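Local coordinates for tetratricopeptide repeat domain protein (Salinibacter ruber, PDB 3MA5) that is of unknown function but, in this part of a longer chain, carries tetratricopeptide repeats, helical hairpins that in related proteins commonly bind other proteins, at residues Ala28-Leu33 / Tyr44-Lys49. Numbering follows the deposited sequence.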
ATOM      1  N   ALA A  28       1.530  10.128   4.150  1.00 78.00           N
ATOM      2  CA  ALA A  28       2.198  10.249   5.442  1.00 73.74           C
ATOM      3  C   ALA A  28       1.778   9.059   6.300  1.00 80.89           C
ATOM      4  O   ALA A  28       2.596   8.223   6.675  1.00 81.75           O
ATOM      5  CB  ALA A  28       1.786  11.552   6.121  1.00 76.16           C
ATOM      6  N   LEU A  29       0.488   8.989   6.596  1.00 80.64           N
ATOM      7  CA  LEU A  29      -0.072   7.909   7.396  1.00 80.50           C
ATOM      8  C   LEU A  29       0.351   6.522   6.897  1.00 81.48           C
ATOM      9  O   LEU A  29       0.817   5.691   7.679  1.00 80.94           O
ATOM     10  CB  LEU A  29      -1.605   8.006   7.401  1.00 82.77           C
ATOM     11  CG  LEU A  29      -2.248   9.173   8.158  1.00 87.28           C
ATOM     12  CD1 LEU A  29      -3.725   9.243   7.819  1.00 91.41           C
ATOM     13  CD2 LEU A  29      -2.050   9.003   9.653  1.00 89.63           C
ATOM     14  N   PHE A  30       0.195   6.272   5.598  1.00 77.31           N
ATOM     15  CA  PHE A  30       0.554   4.973   5.036  1.00 74.31           C
ATOM     16  C   PHE A  30       1.994   4.548   5.324  1.00 75.21           C
ATOM     17  O   PHE A  30       2.232   3.418   5.751  1.00 76.52           O
ATOM     18  CB  PHE A  30       0.312   4.948   3.516  1.00 73.27           C
ATOM     19  CG  PHE A  30      -1.119   4.713   3.133  1.00 74.75           C
ATOM     20  CD1 PHE A  30      -1.912   3.807   3.841  1.00 81.14           C
ATOM     21  CD2 PHE A  30      -1.679   5.381   2.051  1.00 79.50           C
ATOM     22  CE1 PHE A  30      -3.242   3.571   3.474  1.00 73.16           C
ATOM     23  CE2 PHE A  30      -3.010   5.153   1.675  1.00 81.78           C
ATOM     24  CZ  PHE A  30      -3.787   4.247   2.389  1.00 77.56           C
ATOM     25  N   GLU A  31       2.942   5.450   5.082  1.00 81.49           N
ATOM     26  CA  GLU A  31       4.360   5.158   5.287  1.00 81.28           C
ATOM     27  C   GLU A  31       4.648   4.841   6.734  1.00 81.18           C
ATOM     28  O   GLU A  31       5.434   3.938   7.040  1.00 79.53           O
ATOM     29  CB  GLU A  31       5.221   6.344   4.846  1.00 78.76           C
ATOM     30  CG  GLU A  31       5.946   6.126   3.529  1.00 81.16           C
ATOM     31  CD  GLU A  31       6.362   7.436   2.880  1.00 85.09           C
ATOM     32  OE1 GLU A  31       6.751   8.354   3.628  1.00 81.91           O
ATOM     33  OE2 GLU A  31       6.307   7.551   1.631  1.00 80.75           O
ATOM     34  N   GLU A  32       4.002   5.601   7.610  1.00 79.57           N
ATOM     35  CA  GLU A  32       4.128   5.465   9.055  1.00 82.51           C
ATOM     36  C   GLU A  32       3.638   4.070   9.472  1.00 86.21           C
ATOM     37  O   GLU A  32       4.336   3.311  10.151  1.00 84.39           O
ATOM     38  CB  GLU A  32       3.274   6.557   9.673  1.00 80.08           C
ATOM     39  CG  GLU A  32       3.244   6.645  11.160  1.00 85.95           C
ATOM     40  CD  GLU A  32       2.129   7.580  11.592  1.00102.64           C
ATOM     41  OE1 GLU A  32       0.957   7.267  11.250  1.00104.17           O
ATOM     42  OE2 GLU A  32       2.408   8.620  12.248  1.00105.40           O
ATOM     43  N   LEU A  33       2.427   3.747   9.031  1.00 82.91           N
ATOM     44  CA  LEU A  33       1.794   2.462   9.285  1.00 79.05           C
ATOM     45  C   LEU A  33       2.663   1.319   8.857  1.00 80.27           C
ATOM     46  O   LEU A  33       2.732   0.304   9.520  1.00 85.91           O
ATOM     47  CB  LEU A  33       0.516   2.343   8.486  1.00 83.24           C
ATOM     48  CG  LEU A  33      -0.809   2.616   9.156  1.00 80.83           C
ATOM     49  CD1 LEU A  33      -1.884   2.454   8.111  1.00 79.95           C
ATOM     50  CD2 LEU A  33      -1.013   1.659  10.308  1.00 78.54           C
ATOM     51  N   TYR A  44      -0.016  -1.895   2.153  1.00 64.11           N
ATOM     52  CA  TYR A  44       0.829  -2.060   0.986  1.00 61.70           C
ATOM     53  C   TYR A  44       0.221  -1.798  -0.372  1.00 64.00           C
ATOM     54  O   TYR A  44       0.900  -1.283  -1.240  1.00 64.08           O
ATOM     55  CB  TYR A  44       1.484  -3.445   1.016  1.00 66.12           C
ATOM     56  CG  TYR A  44       2.325  -3.664   2.246  1.00 74.81           C
ATOM     57  CD1 TYR A  44       1.733  -3.970   3.468  1.00 73.65           C
ATOM     58  CD2 TYR A  44       3.713  -3.504   2.203  1.00 74.28           C
ATOM     59  CE1 TYR A  44       2.507  -4.107   4.632  1.00 75.18           C
ATOM     60  CE2 TYR A  44       4.496  -3.638   3.350  1.00 79.95           C
ATOM     61  CZ  TYR A  44       3.885  -3.935   4.563  1.00 76.85           C
ATOM     62  OH  TYR A  44       4.641  -4.031   5.713  1.00 74.69           O
ATOM     63  N   TYR A  45      -1.044  -2.140  -0.569  1.00 70.09           N
ATOM     64  CA  TYR A  45      -1.643  -1.908  -1.873  1.00 64.24           C
ATOM     65  C   TYR A  45      -1.924  -0.429  -2.169  1.00 65.42           C
ATOM     66  O   TYR A  45      -1.666   0.057  -3.266  1.00 64.02           O
ATOM     67  CB  TYR A  45      -2.921  -2.739  -2.010  1.00 57.16           C
ATOM     68  CG  TYR A  45      -3.726  -2.423  -3.233  1.00 60.62           C
ATOM     69  CD1 TYR A  45      -4.629  -1.361  -3.238  1.00 65.71           C
ATOM     70  CD2 TYR A  45      -3.538  -3.138  -4.410  1.00 61.48           C
ATOM     71  CE1 TYR A  45      -5.327  -1.014  -4.406  1.00 67.18           C
ATOM     72  CE2 TYR A  45      -4.231  -2.799  -5.582  1.00 63.73           C
ATOM     73  CZ  TYR A  45      -5.122  -1.733  -5.573  1.00 69.38           C
ATOM     74  OH  TYR A  45      -5.803  -1.377  -6.717  1.00 73.17           O
ATOM     75  N   HIS A  46      -2.451   0.287  -1.194  1.00 65.74           N
ATOM     76  CA  HIS A  46      -2.737   1.683  -1.400  1.00 68.69           C
ATOM     77  C   HIS A  46      -1.482   2.538  -1.431  1.00 70.43           C
ATOM     78  O   HIS A  46      -1.461   3.556  -2.114  1.00 72.15           O
ATOM     79  CB  HIS A  46      -3.698   2.192  -0.320  1.00 72.84           C
ATOM     80  CG  HIS A  46      -5.028   1.506  -0.339  1.00 79.73           C
ATOM     81  ND1 HIS A  46      -5.833   1.478  -1.451  1.00 77.28           N
ATOM     82  CD2 HIS A  46      -5.655   0.746   0.598  1.00 80.45           C
ATOM     83  CE1 HIS A  46      -6.890   0.724  -1.215  1.00 79.76           C
ATOM     84  NE2 HIS A  46      -6.802   0.269   0.025  1.00 83.71           N
ATOM     85  N   LEU A  47      -0.435   2.139  -0.708  1.00 69.27           N
ATOM     86  CA  LEU A  47       0.796   2.913  -0.679  1.00 69.42           C
ATOM     87  C   LEU A  47       1.470   2.849  -2.024  1.00 65.36           C
ATOM     88  O   LEU A  47       1.932   3.855  -2.541  1.00 64.96           O
ATOM     89  CB  LEU A  47       1.751   2.376   0.376  1.00 66.56           C
ATOM     90  CG  LEU A  47       3.033   3.190   0.570  1.00 69.14           C
ATOM     91  CD1 LEU A  47       2.686   4.664   0.645  1.00 67.78           C
ATOM     92  CD2 LEU A  47       3.749   2.737   1.837  1.00 66.65           C
ATOM     93  N   GLY A  48       1.514   1.652  -2.588  1.00 67.49           N
ATOM     94  CA  GLY A  48       2.151   1.460  -3.868  1.00 65.75           C
ATOM     95  C   GLY A  48       1.380   2.132  -4.976  1.00 71.15           C
ATOM     96  O   GLY A  48       1.964   2.671  -5.912  1.00 77.65           O
ATOM     97  N   LYS A  49       0.061   2.100  -4.881  1.00 67.81           N
ATOM     98  CA  LYS A  49      -0.769   2.714  -5.904  1.00 66.78           C
ATOM     99  C   LYS A  49      -0.585   4.220  -5.813  1.00 70.60           C
ATOM    100  O   LYS A  49      -0.790   4.937  -6.783  1.00 70.11           O
ATOM    101  CB  LYS A  49      -2.233   2.316  -5.698  1.00 65.69           C
ATOM    102  CG  LYS A  49      -2.592   0.948  -6.253  1.00 67.48           C
ATOM    103  CD  LYS A  49      -2.948   1.045  -7.738  1.00 68.60           C
ATOM    104  CE  LYS A  49      -2.826  -0.285  -8.468  1.00 71.61           C
ATOM    105  NZ  LYS A  49      -3.313  -0.168  -9.872  1.00 73.38           N
TER
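Phe30 reaches across from helix 23-36 to His46 and Leu47 of helix 42-53, and nearly all of this contact is apolar. The outer end of its ring meets the first side-chain carbon of the histidine, with Phe30 CZ 3.4 Å from His46 CB. CE2 lies almost as near, while the backbone N of Leu47 sits over one face of the phenyl ring. Phe30 CB points at the other helix, and with CG anti to the carbonyl carbon (chi1 -80°) the ring runs on to His46 CB. The two aromatic planes are tilted by only 20°, yet their centroids are 6.0 Å apart, so the rings are slid past each other with little overlap.

Leu47 packs beside the base of the phenylalanine, its CD1 3.7 Å from Phe30 CB. Its other methyl, CD2, lies more loosely by Glu31, 4.3 Å from Glu31 CA. Glu31 OE2 is hydrogen-bonded to the hydroxyl of Tyr51, farther along helix 42-53.

The segment axes come within 9.8 Å at an angle of 131°, joining the second helix of one predicted TPR unit to the first of the next. Ala14 of helix 7-19 also touches Phe30, and Thr63 of helix 57-74 touches Leu47, linking the contact to both flanking helices. Replacing Phe30 with an alanine is likely to leave His46 CB and the Leu47 backbone without their aromatic cover and open a gap between the helices. Between the segments themselves no hydrogen bond forms, so their contact rests on apolar packing, while the Glu31–Tyr51 bond adds a polar link between the helices.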